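Local coordinates for protein PA1221 (Pseudomonas aeruginosa, PDB 4DG8) that is an AMP-binding protein of the ANL superfamily with a phosphopantetheine attachment site, modelled here with adenosine monophosphate, at residues V78-Y83 with S100-L105; I166-F171 with I182-A187; T318-V323 with K337-T342; D332-K337 with Q409-F414. One frame throughout, in Å; residues are numbered along the deposited sequence.

Interaction 1. Residues V78-Y83 with S100-L105; sequences VCLGVY and SGHHYL
H102 meets V78 along nearly its whole length, and its side chain can be followed atom by atom. CB comes first, lying 3.1 Å from V78 O beside the backbone bond in which that oxygen accepts H103 N. Chi1 (-58°) sets H102 CG anti to the carbonyl carbon, within 3.4 Å of V78 CG2; the two side chains lie side by side and point the same way. V78 CG2 then sits over the centre of the imidazole, 3.3 Å above its plane, in a tight CH-pi contact, while S100 O lies over the opposite face. H102 ND1 accepts the backbone N-H of V78, with V78 N 3.2 Å from H102 ND1, although V78 N lies 37° out of the ring plane. H102 CD2 touches L80 CD1 at 3.6 Å, approached obliquely. At the tip, NE2 hydrogen-bonds to Y73 O, which is consistent with a neutral ring protonated there. The H103 imidazole packs differently: V78 O and C79 CA cover one face near its rim, and C79 CB reaches NE2 at 3.4 Å. C79 SG, on the same face of the sheet, touches L105 CB at 3.7 Å. Parallel strand pairing holds these groups in register, with L80 N donating to H103 O at 2.8 Å and L80 O receiving L105 N. Helix 88-99 finishes in a Schellman motif at G101, whose positive phi turns the chain into strand 103-106. The arrangement is that of a beta-alpha-beta crossover, with I97 of the connecting helix packing on L80, V82 and H102.

Interaction 2. Residues I166-F171 with I182-A187; sequences IAYINF and IACTHA
A183 CB is the small bump that the larger I166 side chain wraps: I166 CG2 and CD1 both approach it to 3.8 Å, two branches closing on one methyl. I166 CG1 stands anti to the carbonyl carbon (chi1 -51°), leaving CG2 anti to the backbone N, where it also lies against C184 O. I169 CG1 adds a looser contact with the same methyl, and the three residues make a close aliphatic patch. On the other face of the sheet the same division of sizes recurs, the broad Y168 ring meeting the short C184. C184 CB sits 3.6 Å above the plane of the Y168 ring, offset toward its rim over CE1 and CZ, and SG approaches obliquely, 4.0 Å from Y168 CE1. Further along, A167 CB presses on H186 CD2 at 3.8 Å, while I166 O lies in the plane of that ring, at its edge. The pairing is antiparallel, but a classic beta bulge puts A167 and Y168 together opposite C184. C184 O therefore takes two donors, A167 N at 2.8 Å and Y168 N at 3.3 Å; regular pairing resumes at once, with C184 N donating to Y168 O, and runs on to N170 and I182. T185 occupies the N-cap position of helix 186-193, whose I189 packs on A167 and Y168. This beta hairpin has strand 103-106 along one side, with H103 against I166 and I169, and Q372 and G373 along the other; helix 113-123 covers I169 and F171, and Y168 OH hydrogen-bonds to T219.

Interaction 3. Residues T318-V323 with K337-T342; sequences TCCHVV and KAIAGT
C320 SG and I339 CG2 make the closest contact between two side chains here, 3.6 Å apart. SG lies anti to its own carbonyl carbon (chi1 -65°). In I339, CG1 takes the place between the backbone N and the carbonyl carbon (chi1 71°), which leaves CG2 to face C320 SG; both branches lie near T318 O. The two threonines turn their methyls to each other: the side chains cross at about a right angle, with T318 CG2 and T342 CG2 4.1 Å apart, and the hydroxyls are left to other partners, T318 OG1 bonding to N314 and T342 OG1 to R191. C319 places CB 3.3 Å from K337 O. Backbone bonds complete the contact. C320 and K337 form an antiparallel hydrogen-bonded pair, and I339 N donates to T318 O at 3.1 Å before a type II turn from I339 to T342 reverses the chain. The chemistry is thus divided: peptide groups supply the polar bonds across the contact, the side chains meet through methyl groups and sulfur, and the threonine hydroxyls find their partners outside it, leaving the short edge strand 337-338 held to its sheet mainly through the backbone.

Interaction 4. Residues D332-K337 with Q409-F414; sequences DIPIGK and QGRLRF. With AMP (adenosine monophosphate), chain B.
D332 opens the contact by gripping the guanidinium of R413 side-on, one oxygen to each nitrogen. OD2 takes NE at 2.8 Å on its syn side in an almost straight bond (178°), whereas NH2 reaches OD1 at 3.0 Å from above the carboxylate plane; the two flat groups are turned 41° apart. A water links OD2 and I333 O to F414 N. P334 places CG 3.7 Å above the centre of the R411 guanidinium, whose opposite face carries Q409 NE2. I335 follows, with CG1 3.7 Å from L412 CB and CG2 4.0 Å from F414 CB. Its backbone N bonds to L412 O, with a weak second bond from G336 N, a classic beta bulge. G336 O in turn accepts L412 N at 2.9 Å. K337 extends its chain past G410 O, and NZ binds a water that is weakly shared with Q409 O. C2 of adenosine monophosphate lies 3.6 Å above the centre of the ring of F414, a pocket residue. D407 draws the arginines together by salt bridges to R411 NE and R413 NH1. The loop before strand 337-338 is thereby fastened to strand 412-416, with I335 and F414 packing on Y309 of strand 304-309.

Interactions 1 and 2 are buried and belong to one mixed sheet: strands 103-106 and 166-172 are neighbours in it, and Y104 N and O probably bond to A167 O and I169 N. One pairs parallel strands around a helical crossover, the other closes an antiparallel hairpin. Interactions 3 and 4 share K337, and their segments alternate along the chain. Interaction 3, mostly buried, closes the edge of a second sheet, while interaction 4 is only partly buried and joins it to strand 412-416. Chemistry follows place: the buried contacts combine backbone hydrogen bonds with apolar and sulfur contacts, joined by rings in interactions 1 and 2, whereas interaction 4 adds ion pairs and waters and alone touches the nucleotide.

Interaction 1. Residues V78-Y83 with S100-L105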
# COMPACT_ATOMS: atom_id res chain seq x y z
N VAL A 78 17.24 -12.05 -4.65
CA VAL A 78 17.48 -10.78 -5.34
C VAL A 78 16.22 -9.95 -5.54
O VAL A 78 15.11 -10.49 -5.67
CB VAL A 78 18.25 -10.93 -6.68
CG1 VAL A 78 19.41 -11.90 -6.50
CG2 VAL A 78 17.32 -11.38 -7.79
N CYS A 79 16.40 -8.63 -5.50
CA CYS A 79 15.34 -7.68 -5.82
C CYS A 79 15.16 -7.52 -7.34
O CYS A 79 16.12 -7.30 -8.07
CB CYS A 79 15.64 -6.31 -5.18
SG CYS A 79 14.35 -5.09 -5.50
N LEU A 80 13.92 -7.62 -7.79
CA LEU A 80 13.61 -7.48 -9.21
C LEU A 80 12.48 -6.48 -9.40
O LEU A 80 11.45 -6.54 -8.71
CB LEU A 80 13.25 -8.84 -9.80
CG LEU A 80 14.36 -9.89 -9.83
CD1 LEU A 80 13.78 -11.23 -10.28
CD2 LEU A 80 15.47 -9.44 -10.77
N GLY A 81 12.67 -5.58 -10.37
CA GLY A 81 11.73 -4.51 -10.62
C GLY A 81 10.63 -4.88 -11.59
O GLY A 81 10.83 -5.73 -12.45
N VAL A 82 9.47 -4.24 -11.44
CA VAL A 82 8.37 -4.41 -12.37
C VAL A 82 7.83 -3.05 -12.74
O VAL A 82 7.52 -2.24 -11.86
CB VAL A 82 7.25 -5.24 -11.77
CG1 VAL A 82 6.04 -5.32 -12.73
CG2 VAL A 82 7.76 -6.62 -11.42
N TYR A 83 7.74 -2.78 -14.05
CA TYR A 83 7.06 -1.58 -14.53
C TYR A 83 5.89 -1.92 -15.45
O TYR A 83 5.99 -2.81 -16.30
CB TYR A 83 8.04 -0.63 -15.25
CG TYR A 83 7.33 0.52 -15.96
CD1 TYR A 83 6.79 1.58 -15.24
CD2 TYR A 83 7.21 0.55 -17.35
CE1 TYR A 83 6.13 2.62 -15.87
CE2 TYR A 83 6.56 1.60 -18.00
CZ TYR A 83 6.02 2.62 -17.26
OH TYR A 83 5.36 3.65 -17.89
N SER A 100 10.85 -17.70 -8.12
CA SER A 100 12.31 -17.73 -8.22
C SER A 100 13.05 -17.48 -6.89
O SER A 100 14.29 -17.50 -6.86
CB SER A 100 12.76 -16.70 -9.25
OG SER A 100 12.06 -16.88 -10.46
N GLY A 101 12.32 -17.23 -5.81
CA GLY A 101 12.94 -16.93 -4.54
C GLY A 101 13.34 -15.46 -4.48
O GLY A 101 13.97 -15.00 -3.53
N HIS A 102 12.94 -14.71 -5.50
CA HIS A 102 13.27 -13.30 -5.53
C HIS A 102 12.11 -12.45 -5.01
O HIS A 102 11.03 -12.97 -4.73
CB HIS A 102 13.68 -12.92 -6.96
CG HIS A 102 14.84 -13.71 -7.47
ND1 HIS A 102 15.88 -14.11 -6.66
CD2 HIS A 102 15.11 -14.22 -8.70
CE1 HIS A 102 16.75 -14.81 -7.37
NE2 HIS A 102 16.31 -14.89 -8.61
N HIS A 103 12.33 -11.14 -4.89
CA HIS A 103 11.29 -10.24 -4.39
C HIS A 103 11.08 -9.08 -5.35
O HIS A 103 12.01 -8.63 -6.02
CB HIS A 103 11.59 -9.72 -2.96
CG HIS A 103 13.00 -9.25 -2.74
ND1 HIS A 103 14.02 -10.10 -2.39
CD2 HIS A 103 13.54 -8.00 -2.74
CE1 HIS A 103 15.14 -9.41 -2.22
NE2 HIS A 103 14.87 -8.13 -2.43
N TYR A 104 9.85 -8.58 -5.39
CA TYR A 104 9.50 -7.59 -6.39
C TYR A 104 9.46 -6.18 -5.84
O TYR A 104 9.24 -5.95 -4.65
CB TYR A 104 8.20 -7.92 -7.15
CG TYR A 104 6.92 -8.05 -6.34
CD1 TYR A 104 6.22 -6.91 -5.92
CD2 TYR A 104 6.38 -9.31 -6.05
CE1 TYR A 104 5.01 -7.03 -5.20
CE2 TYR A 104 5.16 -9.43 -5.33
CZ TYR A 104 4.48 -8.29 -4.91
OH TYR A 104 3.30 -8.39 -4.19
N LEU A 105 9.74 -5.24 -6.73
CA LEU A 105 9.71 -3.82 -6.43
C LEU A 105 9.04 -3.07 -7.57
O LEU A 105 9.42 -3.26 -8.74
CB LEU A 105 11.15 -3.32 -6.30
CG LEU A 105 11.37 -1.82 -6.29
CD1 LEU A 105 10.74 -1.19 -5.04
CD2 LEU A 105 12.87 -1.54 -6.37

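Interaction 2. Residues I166-F171 with I182-A187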
# COMPACT_ATOMS: atom_id res chain seq x y z
N ILE A 166 11.84 -12.80 1.69
CA ILE A 166 11.29 -11.52 1.26
C ILE A 166 10.46 -11.75 0.00
O ILE A 166 10.93 -12.40 -0.94
CB ILE A 166 12.41 -10.49 0.93
CG1 ILE A 166 13.42 -10.40 2.08
CG2 ILE A 166 11.81 -9.10 0.56
CD1 ILE A 166 12.80 -10.02 3.41
N ALA A 167 9.20 -11.32 0.03
CA ALA A 167 8.35 -11.24 -1.16
C ALA A 167 8.47 -9.92 -1.96
O ALA A 167 8.44 -9.90 -3.20
CB ALA A 167 6.89 -11.51 -0.79
N TYR A 168 8.55 -8.80 -1.26
CA TYR A 168 8.61 -7.53 -1.98
C TYR A 168 9.19 -6.40 -1.15
O TYR A 168 9.30 -6.50 0.08
CB TYR A 168 7.24 -7.14 -2.58
CG TYR A 168 6.15 -6.85 -1.58
CD1 TYR A 168 6.09 -5.63 -0.90
CD2 TYR A 168 5.13 -7.77 -1.35
CE1 TYR A 168 5.08 -5.37 0.01
CE2 TYR A 168 4.10 -7.50 -0.45
CZ TYR A 168 4.08 -6.31 0.23
OH TYR A 168 3.04 -6.06 1.12
N ILE A 169 9.54 -5.33 -1.84
CA ILE A 169 9.94 -4.10 -1.18
C ILE A 169 9.00 -2.95 -1.54
O ILE A 169 8.66 -2.76 -2.71
CB ILE A 169 11.39 -3.71 -1.53
CG1 ILE A 169 12.34 -4.76 -0.95
CG2 ILE A 169 11.71 -2.28 -1.01
CD1 ILE A 169 13.78 -4.58 -1.35
N ASN A 170 8.57 -2.19 -0.54
CA ASN A 170 7.84 -0.94 -0.78
C ASN A 170 8.61 0.20 -0.15
O ASN A 170 9.00 0.13 1.02
CB ASN A 170 6.44 -0.97 -0.17
CG ASN A 170 5.45 -1.79 -1.00
OD1 ASN A 170 5.85 -2.57 -1.88
ND2 ASN A 170 4.16 -1.64 -0.70
N PHE A 171 8.83 1.27 -0.91
CA PHE A 171 9.60 2.38 -0.36
C PHE A 171 8.66 3.30 0.43
O PHE A 171 7.51 3.54 0.01
CB PHE A 171 10.30 3.16 -1.46
CG PHE A 171 11.67 2.62 -1.81
CD1 PHE A 171 12.76 2.90 -1.01
CD2 PHE A 171 11.86 1.84 -2.95
CE1 PHE A 171 14.03 2.40 -1.33
CE2 PHE A 171 13.12 1.35 -3.28
CZ PHE A 171 14.20 1.62 -2.47
N ILE A 182 11.01 -0.93 2.78
CA ILE A 182 10.40 -1.90 3.69
C ILE A 182 10.33 -3.28 3.04
O ILE A 182 9.65 -3.46 2.04
CB ILE A 182 8.99 -1.45 4.13
CG1 ILE A 182 9.10 -0.16 4.96
CG2 ILE A 182 8.26 -2.57 4.90
CD1 ILE A 182 7.75 0.59 5.15
N ALA A 183 11.04 -4.26 3.61
CA ALA A 183 11.01 -5.60 3.01
C ALA A 183 9.97 -6.44 3.70
O ALA A 183 10.07 -6.72 4.90
CB ALA A 183 12.39 -6.27 3.04
N CYS A 184 8.96 -6.82 2.94
CA CYS A 184 7.86 -7.62 3.43
C CYS A 184 8.03 -9.07 2.99
O CYS A 184 8.61 -9.36 1.97
CB CYS A 184 6.52 -7.05 2.97
SG CYS A 184 6.15 -5.45 3.82
N THR A 185 7.48 -9.97 3.79
CA THR A 185 7.86 -11.36 3.81
C THR A 185 6.71 -12.15 3.15
O THR A 185 5.60 -11.64 3.06
CB THR A 185 8.04 -11.70 5.29
OG1 THR A 185 9.27 -12.39 5.52
CG2 THR A 185 6.85 -12.42 5.84
N HIS A 186 6.99 -13.33 2.61
CA HIS A 186 5.93 -14.25 2.18
C HIS A 186 4.83 -14.46 3.26
O HIS A 186 3.62 -14.42 2.97
CB HIS A 186 6.52 -15.61 1.76
CG HIS A 186 7.07 -15.64 0.36
ND1 HIS A 186 6.50 -16.38 -0.65
CD2 HIS A 186 8.17 -15.04 -0.19
CE1 HIS A 186 7.20 -16.23 -1.77
NE2 HIS A 186 8.21 -15.40 -1.52
N ALA A 187 5.27 -14.70 4.50
CA ALA A 187 4.35 -14.84 5.63
C ALA A 187 3.44 -13.64 5.85
O ALA A 187 2.28 -13.82 6.22
CB ALA A 187 5.11 -15.14 6.92

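Interaction 3. Residues T318-V323 with K337-T342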
# COMPACT_ATOMS: atom_id res chain seq x y z
N THR A 318 -3.20 -4.08 10.03
CA THR A 318 -2.86 -4.40 11.40
C THR A 318 -4.17 -4.71 12.13
O THR A 318 -4.31 -5.76 12.75
CB THR A 318 -2.05 -3.28 12.07
OG1 THR A 318 -0.78 -3.18 11.42
CG2 THR A 318 -1.82 -3.60 13.53
N CYS A 319 -5.10 -3.76 12.10
CA CYS A 319 -6.46 -4.02 12.59
C CYS A 319 -7.50 -3.83 11.49
O CYS A 319 -7.34 -3.00 10.60
CB CYS A 319 -6.79 -3.08 13.75
SG CYS A 319 -5.63 -3.14 15.12
N CYS A 320 -8.58 -4.61 11.56
CA CYS A 320 -9.76 -4.35 10.75
C CYS A 320 -11.00 -4.37 11.60
O CYS A 320 -11.03 -5.00 12.67
CB CYS A 320 -9.92 -5.36 9.63
SG CYS A 320 -8.61 -5.29 8.42
N HIS A 321 -12.03 -3.67 11.13
CA HIS A 321 -13.32 -3.64 11.81
C HIS A 321 -14.45 -3.76 10.80
O HIS A 321 -14.54 -2.98 9.86
CB HIS A 321 -13.45 -2.34 12.62
CG HIS A 321 -14.77 -2.19 13.32
ND1 HIS A 321 -15.17 -3.04 14.33
CD2 HIS A 321 -15.78 -1.30 13.15
CE1 HIS A 321 -16.37 -2.69 14.75
NE2 HIS A 321 -16.76 -1.63 14.05
N VAL A 322 -15.32 -4.75 10.97
CA VAL A 322 -16.49 -4.84 10.12
C VAL A 322 -17.51 -3.83 10.63
O VAL A 322 -17.92 -3.87 11.79
CB VAL A 322 -17.06 -6.27 10.10
CG1 VAL A 322 -18.45 -6.28 9.48
CG2 VAL A 322 -16.12 -7.21 9.33
N VAL A 323 -17.89 -2.89 9.78
CA VAL A 323 -18.73 -1.78 10.21
C VAL A 323 -20.14 -2.22 10.55
O VAL A 323 -20.78 -2.89 9.75
CB VAL A 323 -18.79 -0.66 9.15
CG1 VAL A 323 -19.79 0.43 9.60
CG2 VAL A 323 -17.41 -0.08 8.92
N LYS A 337 -10.03 -4.72 15.72
CA LYS A 337 -9.09 -5.58 16.42
C LYS A 337 -8.05 -6.17 15.47
O LYS A 337 -8.18 -6.07 14.25
CB LYS A 337 -9.84 -6.69 17.16
CG LYS A 337 -10.80 -6.18 18.24
CD LYS A 337 -11.68 -7.32 18.80
CE LYS A 337 -12.63 -6.82 19.89
NZ LYS A 337 -13.60 -7.89 20.33
N ALA A 338 -7.01 -6.77 16.04
CA ALA A 338 -5.94 -7.43 15.27
C ALA A 338 -6.47 -8.44 14.25
O ALA A 338 -7.32 -9.26 14.55
CB ALA A 338 -4.96 -8.13 16.23
N ILE A 339 -5.97 -8.36 13.02
CA ILE A 339 -6.31 -9.39 12.05
C ILE A 339 -5.56 -10.65 12.44
O ILE A 339 -4.57 -10.60 13.19
CB ILE A 339 -5.97 -8.97 10.61
CG1 ILE A 339 -4.46 -8.95 10.40
CG2 ILE A 339 -6.56 -7.57 10.29
CD1 ILE A 339 -4.07 -8.88 8.92
N ALA A 340 -6.03 -11.79 11.96
CA ALA A 340 -5.35 -13.05 12.23
C ALA A 340 -3.85 -12.97 11.86
O ALA A 340 -3.48 -12.39 10.84
CB ALA A 340 -6.04 -14.21 11.49
N GLY A 341 -2.99 -13.56 12.69
CA GLY A 341 -1.56 -13.56 12.44
C GLY A 341 -0.88 -12.34 13.04
O GLY A 341 0.34 -12.23 13.11
N THR A 342 -1.70 -11.41 13.51
CA THR A 342 -1.19 -10.20 14.13
C THR A 342 -1.69 -10.08 15.57
O THR A 342 -2.73 -10.64 15.92
CB THR A 342 -1.61 -8.98 13.31
OG1 THR A 342 -0.90 -9.02 12.07
CG2 THR A 342 -1.31 -7.68 14.04

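Interaction 4. Residues D332-K337 with Q409-F414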
# COMPACT_ATOMS: atom_id res chain seq x y z
N ASP A 332 -16.46 8.39 15.12
CA ASP A 332 -15.45 7.75 14.28
C ASP A 332 -15.79 6.28 14.13
O ASP A 332 -16.36 5.70 15.03
CB ASP A 332 -14.07 7.85 14.94
CG ASP A 332 -14.00 7.11 16.28
OD1 ASP A 332 -14.51 7.66 17.28
OD2 ASP A 332 -13.43 5.99 16.34
N ILE A 333 -15.42 5.67 13.00
CA ILE A 333 -15.57 4.23 12.81
C ILE A 333 -14.39 3.53 13.49
O ILE A 333 -13.24 3.85 13.18
CB ILE A 333 -15.53 3.84 11.32
CG1 ILE A 333 -16.56 4.64 10.52
CG2 ILE A 333 -15.72 2.32 11.15
CD1 ILE A 333 -18.00 4.45 10.99
N PRO A 334 -14.67 2.58 14.40
CA PRO A 334 -13.58 1.82 15.04
C PRO A 334 -12.64 1.24 13.99
O PRO A 334 -13.08 1.00 12.85
CB PRO A 334 -14.31 0.68 15.76
CG PRO A 334 -15.68 1.22 16.05
CD PRO A 334 -16.00 2.14 14.87
N ILE A 335 -11.36 1.09 14.34
CA ILE A 335 -10.43 0.34 13.50
C ILE A 335 -10.38 -1.11 13.98
O ILE A 335 -9.68 -1.94 13.41
CB ILE A 335 -9.01 0.96 13.42
CG1 ILE A 335 -8.37 1.06 14.81
CG2 ILE A 335 -9.07 2.33 12.73
CD1 ILE A 335 -6.94 1.68 14.81
N GLY A 336 -11.18 -1.39 15.00
CA GLY A 336 -11.43 -2.76 15.42
C GLY A 336 -10.34 -3.50 16.17
O GLY A 336 -9.81 -3.01 17.18
N LYS A 337 -10.03 -4.72 15.72
CA LYS A 337 -9.09 -5.58 16.42
C LYS A 337 -8.05 -6.17 15.47
O LYS A 337 -8.18 -6.07 14.25
CB LYS A 337 -9.84 -6.69 17.16
CG LYS A 337 -10.80 -6.18 18.24
CD LYS A 337 -11.68 -7.32 18.80
CE LYS A 337 -12.63 -6.82 19.89
NZ LYS A 337 -13.60 -7.89 20.33
N GLN A 409 -15.92 -1.81 24.19
CA GLN A 409 -15.95 -3.15 23.61
C GLN A 409 -14.57 -3.75 23.34
O GLN A 409 -14.45 -4.81 22.72
CB GLN A 409 -16.77 -3.17 22.32
CG GLN A 409 -18.24 -2.96 22.53
CD GLN A 409 -19.01 -2.90 21.23
OE1 GLN A 409 -19.05 -3.88 20.48
NE2 GLN A 409 -19.61 -1.76 20.95
N GLY A 410 -13.52 -3.06 23.76
CA GLY A 410 -12.17 -3.54 23.48
C GLY A 410 -11.80 -3.38 22.01
O GLY A 410 -10.91 -4.08 21.51
N ARG A 411 -12.49 -2.49 21.31
CA ARG A 411 -12.14 -2.15 19.93
C ARG A 411 -11.24 -0.92 19.94
O ARG A 411 -11.40 -0.04 20.78
CB ARG A 411 -13.38 -1.87 19.09
CG ARG A 411 -14.45 -2.94 19.14
CD ARG A 411 -15.69 -2.51 18.37
NE ARG A 411 -16.31 -1.29 18.91
CZ ARG A 411 -17.48 -0.81 18.51
NH1 ARG A 411 -18.18 -1.45 17.57
NH2 ARG A 411 -17.98 0.30 19.04
N LEU A 412 -10.30 -0.85 19.01
CA LEU A 412 -9.44 0.33 18.92
C LEU A 412 -10.11 1.47 18.16
O LEU A 412 -10.80 1.27 17.15
CB LEU A 412 -8.08 -0.01 18.30
CG LEU A 412 -7.12 -0.77 19.23
CD1 LEU A 412 -5.95 -1.32 18.44
CD2 LEU A 412 -6.63 0.12 20.37
N ARG A 413 -9.91 2.68 18.67
CA ARG A 413 -10.44 3.90 18.09
C ARG A 413 -9.25 4.81 17.74
O ARG A 413 -8.53 5.26 18.64
CB ARG A 413 -11.36 4.56 19.11
CG ARG A 413 -12.39 3.58 19.69
CD ARG A 413 -13.39 3.12 18.61
NE ARG A 413 -14.28 4.22 18.28
CZ ARG A 413 -15.48 4.41 18.83
NH1 ARG A 413 -15.98 3.56 19.73
NH2 ARG A 413 -16.19 5.47 18.48
N PHE A 414 -9.04 5.04 16.45
CA PHE A 414 -7.87 5.78 15.98
C PHE A 414 -7.92 7.26 16.38
O PHE A 414 -8.93 7.94 16.18
CB PHE A 414 -7.72 5.64 14.48
CG PHE A 414 -6.49 6.29 13.92
CD1 PHE A 414 -5.31 5.57 13.76
CD2 PHE A 414 -6.52 7.63 13.54
CE1 PHE A 414 -4.18 6.17 13.25
CE2 PHE A 414 -5.39 8.23 13.01
CZ PHE A 414 -4.21 7.51 12.87
P AMP B . 0.75 3.17 4.74
O1P AMP B . 1.18 3.95 3.52
O2P AMP B . -0.26 2.05 4.57
O3P AMP B . 2.02 2.64 5.39
O5' AMP B . 0.24 4.17 5.86
C5' AMP B . 0.01 3.73 7.18
C4' AMP B . -0.53 4.83 8.05
O4' AMP B . -1.75 5.36 7.48
C3' AMP B . -0.92 4.41 9.46
O3' AMP B . 0.20 4.33 10.34
C2' AMP B . -1.93 5.48 9.85
O2' AMP B . -1.26 6.68 10.22
C1' AMP B . -2.65 5.72 8.52
N9 AMP B . -3.87 4.90 8.39
C8 AMP B . -3.96 3.76 7.66
N7 AMP B . -5.20 3.22 7.73
C5 AMP B . -5.94 4.00 8.52
C6 AMP B . -7.35 4.00 9.02
N6 AMP B . -8.21 3.02 8.67
N1 AMP B . -7.74 5.01 9.83
C2 AMP B . -6.88 5.99 10.18
N3 AMP B . -5.60 6.05 9.76
C4 AMP B . -5.07 5.11 8.95
O HOH W 1 -11.49 5.06 14.94
O HOH W 2 -16.05 -6.56 20.37